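FAD-binding oxidoreductase (Gulosibacter chungangensis, PDB 7PBG) oxidises 4-ethylphenol, probably to 4-vinylphenol, with a covalently bound FAD cofactor. Local coordinates at residues Lys145-Pro150 against Met236-Glu241; Glu292-Glu297 against Gln307-Glu312. All blocks are in the same frame, centred on the assembly; numbering follows the deposited sequence.

Contact 1 (145-150 with 236-241) and contact 2 (292-297 with 307-312) follow one another along the chain, the first closing before the second opens. Their centres are about 37 Å apart and their nearest atoms about 24 Å, so neither touches the other. Contact 1 belongs to the antiparallel sheet of the FAD-binding part, where strand 146-147 pairs with the end of strand 226-237. From there the chain runs into strand 241-249 of the eight-stranded antiparallel sheet. Contact 1 thus lies at the step from the FAD-binding part to the large sheet. Contact 2 packs a loop after helix 281-288 on helix 303-313, away from the annotated sites, just before strand 318-326 of that sheet.

Contact 1: Lys145-Pro150 against Met236-Glu241; sequences KLMIDP and MPTPPE
Leu146 and Pro237 form an antiparallel, non-hydrogen-bonded pair, CA to CA 4.5 Å, where the short strand 146-147 joins the end of strand 226-237 in the antiparallel sheet of the FAD-binding part of this PCMH-type flavoprotein. The pairing is short and weakly bonded. Met147 N gives a hydrogen bond to Met236 O (2.9 Å), and Thr238 N reaches Lys145 O at 3.0 Å with an almost straight N-H...O angle of 175°. Between these two bonds Leu146 CA makes a CA-H...O contact with Met236 O.

Side-chain packing centres on Met147, which shares one face of the pairing with Met236. CG lies anti to the carbonyl carbon (chi1 -73°), passing Thr238 OG1 at 3.6 Å, and SD then meets Pro239 CD at 3.6 Å; its side chain crosses those of Thr238 and Pro239 at about a right angle. Met236 adds a looser sulfur-to-methyl contact, its CE 4.4 Å from Met147 SD, and packs also on Tyr325 of strand 318-326. An alanine in place of Met147 would probably open a gap beside Pro239 CD and Met236 CE. The side chains of Leu146 and Pro237 diverge: Leu146 rests on Val139 of helix 132-142, while Pro237 packs on Gly268 of the second subunit.

One water extends the polar link: it donates to Met147 O at 2.7 Å and accepts from Met236 N at 2.9 Å.

Contact 2: Glu292-Glu297 against Gln307-Glu312; sequences EEWQTE and QRMVDE
Trp294 reaches helix 303-313 through both its ring and its carbonyl. Met309 CG sits over one indole face, a CH-pi contact 3.7 Å from the centroid of the five-membered ring. CG is anti to the carbonyl carbon of Met309 (chi1 -58°), and the extended chain beyond it takes SD to 4.6 Å from the same centroid, a Met-aromatic contact. Glu312 CB meets the indole edge in plane, and Glu312 OE2 comes obliquely to 3.3 Å from Trp294 CZ3, ring and carboxylate planes 46° apart.

Trp294 O takes two hydrogen bonds from one side of the Arg308 guanidinium, from NE (2.9 Å) and NH2 (2.8 Å). The oxygen lies near the guanidinium plane, which is likely to restrain rotation of that group.

Further out, Glu293 CB lies over the opposite indole face, and Trp294 NE1 is bonded to Ser289 OG. Gln295 NE2 donates to Glu297 O (3.1 Å) and also bonds Pro300 O, while OE1 accepts from Thr302 N, closing the loop just before helix 303-313. Met309 rests on Val281 and Ala285. Helices 281-288 and 303-313, with the loop between them, form the helical connection from strand 277-280 to strand 318-326 of the large antiparallel sheet.

Contact 1: Lys145-Pro150 against Met236-Glu241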
ATOM      1  N   LYS A 145     -17.320  16.915  -6.963  1.00 21.76           N
ATOM      2  CA  LYS A 145     -18.134  15.686  -6.783  1.00 21.82           C
ATOM      3  C   LYS A 145     -17.248  14.553  -6.243  1.00 18.92           C
ATOM      4  O   LYS A 145     -17.045  13.523  -6.904  1.00 20.36           O
ATOM      5  CB  LYS A 145     -18.837  15.304  -8.087  1.00 28.27           C
ATOM      6  CG  LYS A 145     -19.698  16.423  -8.672  1.00 29.66           C
ATOM      7  CD  LYS A 145     -20.662  17.032  -7.694  1.00 35.99           C
ATOM      8  CE  LYS A 145     -21.669  17.969  -8.340  1.00 40.82           C
ATOM      9  NZ  LYS A 145     -21.463  19.386  -7.931  1.00 47.75           N
ATOM     10  N   LEU A 146     -16.792  14.757  -5.020  1.00 19.73           N
ATOM     11  CA  LEU A 146     -15.883  13.852  -4.292  1.00 19.00           C
ATOM     12  C   LEU A 146     -16.453  13.627  -2.903  1.00 19.73           C
ATOM     13  O   LEU A 146     -17.109  14.527  -2.352  1.00 19.18           O
ATOM     14  CB  LEU A 146     -14.504  14.502  -4.170  1.00 17.99           C
ATOM     15  CG  LEU A 146     -13.758  14.843  -5.463  1.00 17.51           C
ATOM     16  CD1 LEU A 146     -12.460  15.484  -5.058  1.00 18.93           C
ATOM     17  CD2 LEU A 146     -13.531  13.636  -6.333  1.00 19.23           C
ATOM     18  N   MET A 147     -16.166  12.463  -2.350  1.00 18.59           N
ATOM     19  CA  MET A 147     -16.556  12.050  -1.001  1.00 19.73           C
ATOM     20  C   MET A 147     -15.297  11.899  -0.170  1.00 19.34           C
ATOM     21  O   MET A 147     -14.242  11.432  -0.680  1.00 22.76           O
ATOM     22  CB  MET A 147     -17.248  10.681  -1.048  1.00 24.32           C
ATOM     23  CG  MET A 147     -18.624  10.727  -1.613  1.00 27.69           C
ATOM     24  SD  MET A 147     -19.140   9.020  -1.900  1.00 27.74           S
ATOM     25  CE  MET A 147     -18.937   8.329  -0.256  1.00 28.37           C
ATOM     26  N   ILE A 148     -15.415  12.215   1.090  1.00 19.07           N
ATOM     27  CA  ILE A 148     -14.364  11.821   2.052  1.00 20.79           C
ATOM     28  C   ILE A 148     -14.741  10.475   2.696  1.00 20.14           C
ATOM     29  O   ILE A 148     -15.838   9.949   2.493  1.00 17.98           O
ATOM     30  CB  ILE A 148     -14.120  12.899   3.091  1.00 21.99           C
ATOM     31  CG1 ILE A 148     -15.292  13.035   4.060  1.00 22.43           C
ATOM     32  CG2 ILE A 148     -13.813  14.234   2.424  1.00 22.72           C
ATOM     33  CD1 ILE A 148     -14.882  13.617   5.391  1.00 23.47           C
ATOM     34  N   ASP A 149     -13.815   9.951   3.480  1.00 17.98           N
ATOM     35  CA  ASP A 149     -13.973   8.661   4.193  1.00 18.97           C
ATOM     36  C   ASP A 149     -13.693   8.936   5.663  1.00 17.41           C
ATOM     37  O   ASP A 149     -12.523   8.883   6.112  1.00 18.30           O
ATOM     38  CB  ASP A 149     -13.061   7.545   3.679  1.00 17.27           C
ATOM     39  CG  ASP A 149     -13.387   6.219   4.327  1.00 19.24           C
ATOM     40  OD1 ASP A 149     -14.104   5.430   3.701  1.00 19.96           O
ATOM     41  OD2 ASP A 149     -12.922   6.006   5.458  1.00 20.24           O
ATOM     42  N   PRO A 150     -14.710   9.375   6.435  1.00 17.59           N
ATOM     43  CA  PRO A 150     -14.477   9.675   7.843  1.00 17.20           C
ATOM     44  C   PRO A 150     -14.429   8.415   8.716  1.00 17.88           C
ATOM     45  O   PRO A 150     -15.152   7.438   8.549  1.00 17.02           O
ATOM     46  CB  PRO A 150     -15.672  10.551   8.243  1.00 17.54           C
ATOM     47  CG  PRO A 150     -16.798  10.117   7.291  1.00 19.14           C
ATOM     48  CD  PRO A 150     -16.113   9.648   6.019  1.00 16.37           C
ATOM     49  N   MET A 236     -12.770   9.347  -3.031  1.00 15.91           N
ATOM     50  CA  MET A 236     -13.664   8.579  -3.912  1.00 16.67           C
ATOM     51  C   MET A 236     -14.491   9.557  -4.708  1.00 16.68           C
ATOM     52  O   MET A 236     -15.168  10.452  -4.159  1.00 18.07           O
ATOM     53  CB  MET A 236     -14.549   7.621  -3.106  1.00 18.64           C
ATOM     54  CG  MET A 236     -15.401   6.735  -3.978  1.00 22.96           C
ATOM     55  SD  MET A 236     -16.165   5.489  -2.907  1.00 24.40           S
ATOM     56  CE  MET A 236     -17.761   5.272  -3.689  1.00 29.74           C
ATOM     57  N   PRO A 237     -14.572   9.398  -6.049  1.00 18.59           N
ATOM     58  CA  PRO A 237     -15.578  10.136  -6.800  1.00 19.39           C
ATOM     59  C   PRO A 237     -16.996   9.771  -6.341  1.00 19.06           C
ATOM     60  O   PRO A 237     -17.280   8.613  -6.109  1.00 20.16           O
ATOM     61  CB  PRO A 237     -15.326   9.653  -8.248  1.00 20.02           C
ATOM     62  CG  PRO A 237     -13.889   9.237  -8.256  1.00 21.13           C
ATOM     63  CD  PRO A 237     -13.707   8.585  -6.907  1.00 18.36           C
ATOM     64  N   THR A 238     -17.850  10.770  -6.199  1.00 18.58           N
ATOM     65  CA  THR A 238     -19.232  10.584  -5.758  1.00 19.36           C
ATOM     66  C   THR A 238     -19.978   9.769  -6.808  1.00 21.10           C
ATOM     67  O   THR A 238     -20.057  10.162  -7.960  1.00 21.10           O
ATOM     68  CB  THR A 238     -19.911  11.949  -5.516  1.00 22.62           C
ATOM     69  OG1 THR A 238     -19.148  12.712  -4.579  1.00 20.76           O
ATOM     70  CG2 THR A 238     -21.334  11.801  -5.039  1.00 24.95           C
ATOM     71  N   PRO A 239     -20.584   8.633  -6.404  1.00 20.56           N
ATOM     72  CA  PRO A 239     -21.353   7.781  -7.307  1.00 22.17           C
ATOM     73  C   PRO A 239     -22.739   8.364  -7.527  1.00 20.58           C
ATOM     74  O   PRO A 239     -23.143   9.288  -6.866  1.00 21.68           O
ATOM     75  CB  PRO A 239     -21.428   6.427  -6.593  1.00 24.79           C
ATOM     76  CG  PRO A 239     -21.339   6.794  -5.124  1.00 22.80           C
ATOM     77  CD  PRO A 239     -20.551   8.093  -5.037  1.00 21.99           C
ATOM     78  N   PRO A 240     -23.483   7.882  -8.538  1.00 23.87           N
ATOM     79  CA  PRO A 240     -24.806   8.439  -8.803  1.00 24.83           C
ATOM     80  C   PRO A 240     -25.788   8.374  -7.616  1.00 22.66           C
ATOM     81  O   PRO A 240     -26.550   9.325  -7.347  1.00 22.22           O
ATOM     82  CB  PRO A 240     -25.319   7.572  -9.965  1.00 24.79           C
ATOM     83  CG  PRO A 240     -24.103   6.967 -10.594  1.00 25.41           C
ATOM     84  CD  PRO A 240     -23.016   6.919  -9.527  1.00 24.12           C
ATOM     85  N   GLU A 241     -25.772   7.252  -6.893  1.00 22.28           N
ATOM     86  CA  GLU A 241     -26.666   6.999  -5.748  1.00 22.32           C
ATOM     87  C   GLU A 241     -25.950   6.172  -4.701  1.00 19.51           C
ATOM     88  O   GLU A 241     -24.988   5.486  -5.065  1.00 19.12           O
ATOM     89  CB  GLU A 241     -27.903   6.247  -6.249  1.00 25.09           C
ATOM     90  CG  GLU A 241     -29.096   6.402  -5.382  1.00 31.22           C
ATOM     91  CD  GLU A 241     -30.440   6.230  -6.084  1.00 29.12           C
ATOM     92  OE1 GLU A 241     -30.537   6.278  -7.323  1.00 31.77           O
ATOM     93  OE2 GLU A 241     -31.374   6.081  -5.365  1.00 37.26           O
TER
HETATM   94  O   HOH W   1     -13.066   9.122  -0.105  1.00 19.20           O

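Contact 2: Glu292-Glu297 against Gln307-Glu312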
ATOM      1  N   GLU A 292     -28.346   3.200  32.421  1.00 18.49           N
ATOM      2  CA  GLU A 292     -29.416   3.076  33.447  1.00 19.74           C
ATOM      3  C   GLU A 292     -30.786   2.970  32.770  1.00 19.42           C
ATOM      4  O   GLU A 292     -31.758   2.531  33.473  1.00 20.72           O
ATOM      5  CB  GLU A 292     -29.344   4.236  34.418  1.00 19.63           C
ATOM      6  CG  GLU A 292     -28.190   4.041  35.392  1.00 20.68           C
ATOM      7  CD  GLU A 292     -28.091   5.139  36.431  1.00 21.99           C
ATOM      8  OE1 GLU A 292     -27.716   4.790  37.568  1.00 23.81           O
ATOM      9  OE2 GLU A 292     -28.419   6.338  36.115  1.00 20.66           O
ATOM     10  N   GLU A 293     -30.904   3.330  31.489  1.00 19.98           N
ATOM     11  CA  GLU A 293     -32.215   3.171  30.791  1.00 18.22           C
ATOM     12  C   GLU A 293     -32.540   1.687  30.713  1.00 19.70           C
ATOM     13  O   GLU A 293     -33.742   1.318  30.572  1.00 21.06           O
ATOM     14  CB  GLU A 293     -32.220   3.830  29.417  1.00 17.36           C
ATOM     15  CG  GLU A 293     -32.083   5.346  29.474  1.00 18.99           C
ATOM     16  CD  GLU A 293     -32.023   6.029  28.124  1.00 20.75           C
ATOM     17  OE1 GLU A 293     -31.118   6.842  27.887  1.00 20.09           O
ATOM     18  OE2 GLU A 293     -32.966   5.823  27.326  1.00 23.67           O
ATOM     19  N   TRP A 294     -31.528   0.832  30.814  1.00 18.64           N
ATOM     20  CA  TRP A 294     -31.674  -0.629  30.636  1.00 18.14           C
ATOM     21  C   TRP A 294     -31.497  -1.381  31.951  1.00 18.86           C
ATOM     22  O   TRP A 294     -32.162  -2.441  32.091  1.00 20.82           O
ATOM     23  CB  TRP A 294     -30.661  -1.132  29.597  1.00 18.19           C
ATOM     24  CG  TRP A 294     -30.667  -0.235  28.404  1.00 17.04           C
ATOM     25  CD1 TRP A 294     -29.720   0.668  28.025  1.00 17.00           C
ATOM     26  CD2 TRP A 294     -31.756  -0.091  27.479  1.00 17.08           C
ATOM     27  NE1 TRP A 294     -30.108   1.319  26.899  1.00 17.89           N
ATOM     28  CE2 TRP A 294     -31.360   0.888  26.553  1.00 17.65           C
ATOM     29  CE3 TRP A 294     -32.998  -0.702  27.342  1.00 18.35           C
ATOM     30  CZ2 TRP A 294     -32.169   1.264  25.494  1.00 18.90           C
ATOM     31  CZ3 TRP A 294     -33.819  -0.298  26.317  1.00 18.37           C
ATOM     32  CH2 TRP A 294     -33.408   0.668  25.398  1.00 18.80           C
ATOM     33  N   GLN A 295     -30.616  -0.925  32.818  1.00 19.39           N
ATOM     34  CA  GLN A 295     -30.258  -1.682  34.016  1.00 20.52           C
ATOM     35  C   GLN A 295     -29.715  -0.723  35.059  1.00 20.01           C
ATOM     36  O   GLN A 295     -28.774  -0.002  34.745  1.00 21.16           O
ATOM     37  CB  GLN A 295     -29.276  -2.805  33.684  1.00 19.66           C
ATOM     38  CG  GLN A 295     -28.654  -3.410  34.924  1.00 21.31           C
ATOM     39  CD  GLN A 295     -27.831  -4.625  34.584  1.00 21.46           C
ATOM     40  OE1 GLN A 295     -28.208  -5.407  33.710  1.00 22.15           O
ATOM     41  NE2 GLN A 295     -26.689  -4.758  35.262  1.00 20.40           N
ATOM     42  N   THR A 296     -30.341  -0.689  36.239  1.00 21.81           N
ATOM     43  CA  THR A 296     -29.880   0.195  37.341  1.00 23.95           C
ATOM     44  C   THR A 296     -28.759  -0.465  38.137  1.00 23.68           C
ATOM     45  O   THR A 296     -27.943   0.313  38.723  1.00 27.83           O
ATOM     46  CB  THR A 296     -31.029   0.645  38.264  1.00 24.01           C
ATOM     47  OG1 THR A 296     -31.770  -0.488  38.706  1.00 26.24           O
ATOM     48  CG2 THR A 296     -32.005   1.570  37.577  1.00 27.21           C
ATOM     49  N   GLU A 297     -28.714  -1.795  38.212  1.00 22.73           N
ATOM     50  CA  GLU A 297     -27.669  -2.480  39.003  1.00 22.10           C
ATOM     51  C   GLU A 297     -26.332  -2.187  38.343  1.00 23.54           C
ATOM     52  O   GLU A 297     -26.189  -2.320  37.133  1.00 21.54           O
ATOM     53  CB  GLU A 297     -27.955  -3.975  39.102  1.00 24.85           C
ATOM     54  CG  GLU A 297     -29.191  -4.367  39.914  1.00 28.13           C
ATOM     55  CD  GLU A 297     -30.502  -4.325  39.127  1.00 30.88           C
ATOM     56  OE1 GLU A 297     -30.470  -3.978  37.908  1.00 30.94           O
ATOM     57  OE2 GLU A 297     -31.568  -4.536  39.741  1.00 33.06           O
ATOM     58  N   GLN A 307     -31.673  -7.930  26.222  1.00 19.97           N
ATOM     59  CA  GLN A 307     -32.939  -8.246  25.535  1.00 20.01           C
ATOM     60  C   GLN A 307     -33.819  -6.997  25.581  1.00 19.53           C
ATOM     61  O   GLN A 307     -34.507  -6.718  24.608  1.00 19.31           O
ATOM     62  CB  GLN A 307     -33.630  -9.467  26.124  1.00 21.33           C
ATOM     63  CG  GLN A 307     -34.714  -9.983  25.201  1.00 20.01           C
ATOM     64  CD  GLN A 307     -34.164 -10.484  23.880  1.00 21.17           C
ATOM     65  OE1 GLN A 307     -33.259 -11.327  23.855  1.00 22.09           O
ATOM     66  NE2 GLN A 307     -34.686  -9.969  22.779  1.00 22.83           N
ATOM     67  N   ARG A 308     -33.861  -6.305  26.698  1.00 21.59           N
ATOM     68  CA  ARG A 308     -34.630  -5.030  26.769  1.00 18.94           C
ATOM     69  C   ARG A 308     -34.128  -4.062  25.682  1.00 18.98           C
ATOM     70  O   ARG A 308     -34.939  -3.413  24.989  1.00 19.89           O
ATOM     71  CB  ARG A 308     -34.557  -4.363  28.149  1.00 20.96           C
ATOM     72  CG  ARG A 308     -35.297  -5.118  29.236  1.00 22.89           C
ATOM     73  CD  ARG A 308     -35.411  -4.249  30.475  1.00 21.86           C
ATOM     74  NE  ARG A 308     -34.237  -4.260  31.319  1.00 22.49           N
ATOM     75  CZ  ARG A 308     -33.898  -5.213  32.167  1.00 21.64           C
ATOM     76  NH1 ARG A 308     -34.682  -6.273  32.293  1.00 23.58           N
ATOM     77  NH2 ARG A 308     -32.798  -5.089  32.917  1.00 21.99           N
ATOM     78  N   MET A 309     -32.812  -3.924  25.507  1.00 19.46           N
ATOM     79  CA  MET A 309     -32.218  -3.097  24.430  1.00 18.27           C
ATOM     80  C   MET A 309     -32.756  -3.570  23.071  1.00 18.44           C
ATOM     81  O   MET A 309     -33.231  -2.731  22.290  1.00 18.69           O
ATOM     82  CB  MET A 309     -30.700  -3.161  24.443  1.00 18.27           C
ATOM     83  CG  MET A 309     -30.088  -2.717  25.733  1.00 18.41           C
ATOM     84  SD  MET A 309     -28.324  -3.025  25.686  1.00 19.97           S
ATOM     85  CE  MET A 309     -27.887  -2.939  27.421  1.00 21.06           C
ATOM     86  N   VAL A 310     -32.642  -4.872  22.791  1.00 17.48           N
ATOM     87  CA  VAL A 310     -33.092  -5.427  21.494  1.00 17.39           C
ATOM     88  C   VAL A 310     -34.549  -5.043  21.289  1.00 17.50           C
ATOM     89  O   VAL A 310     -34.886  -4.596  20.174  1.00 21.08           O
ATOM     90  CB  VAL A 310     -32.893  -6.953  21.383  1.00 16.97           C
ATOM     91  CG1 VAL A 310     -33.585  -7.469  20.139  1.00 18.93           C
ATOM     92  CG2 VAL A 310     -31.416  -7.255  21.432  1.00 20.22           C
ATOM     93  N   ASP A 311     -35.398  -5.301  22.279  1.00 18.87           N
ATOM     94  CA  ASP A 311     -36.867  -5.261  22.071  1.00 20.75           C
ATOM     95  C   ASP A 311     -37.326  -3.815  21.986  1.00 21.36           C
ATOM     96  O   ASP A 311     -38.139  -3.489  21.146  1.00 21.57           O
ATOM     97  CB  ASP A 311     -37.618  -5.946  23.211  1.00 20.45           C
ATOM     98  CG  ASP A 311     -37.338  -7.437  23.301  1.00 24.64           C
ATOM     99  OD1 ASP A 311     -36.856  -8.003  22.279  1.00 21.98           O
ATOM    100  OD2 ASP A 311     -37.652  -8.033  24.363  1.00 24.45           O
ATOM    101  N   GLU A 312     -36.770  -2.966  22.798  1.00 20.10           N
ATOM    102  CA  GLU A 312     -37.276  -1.572  22.922  1.00 20.24           C
ATOM    103  C   GLU A 312     -36.670  -0.707  21.823  1.00 20.00           C
ATOM    104  O   GLU A 312     -37.339   0.158  21.340  1.00 19.99           O
ATOM    105  CB  GLU A 312     -37.029  -1.073  24.347  1.00 20.80           C
ATOM    106  CG  GLU A 312     -37.855  -1.842  25.359  1.00 22.06           C
ATOM    107  CD  GLU A 312     -37.606  -1.438  26.798  1.00 21.58           C
ATOM    108  OE1 GLU A 312     -37.859  -2.273  27.672  1.00 21.30           O
ATOM    109  OE2 GLU A 312     -37.065  -0.311  27.011  1.00 21.73           O
TER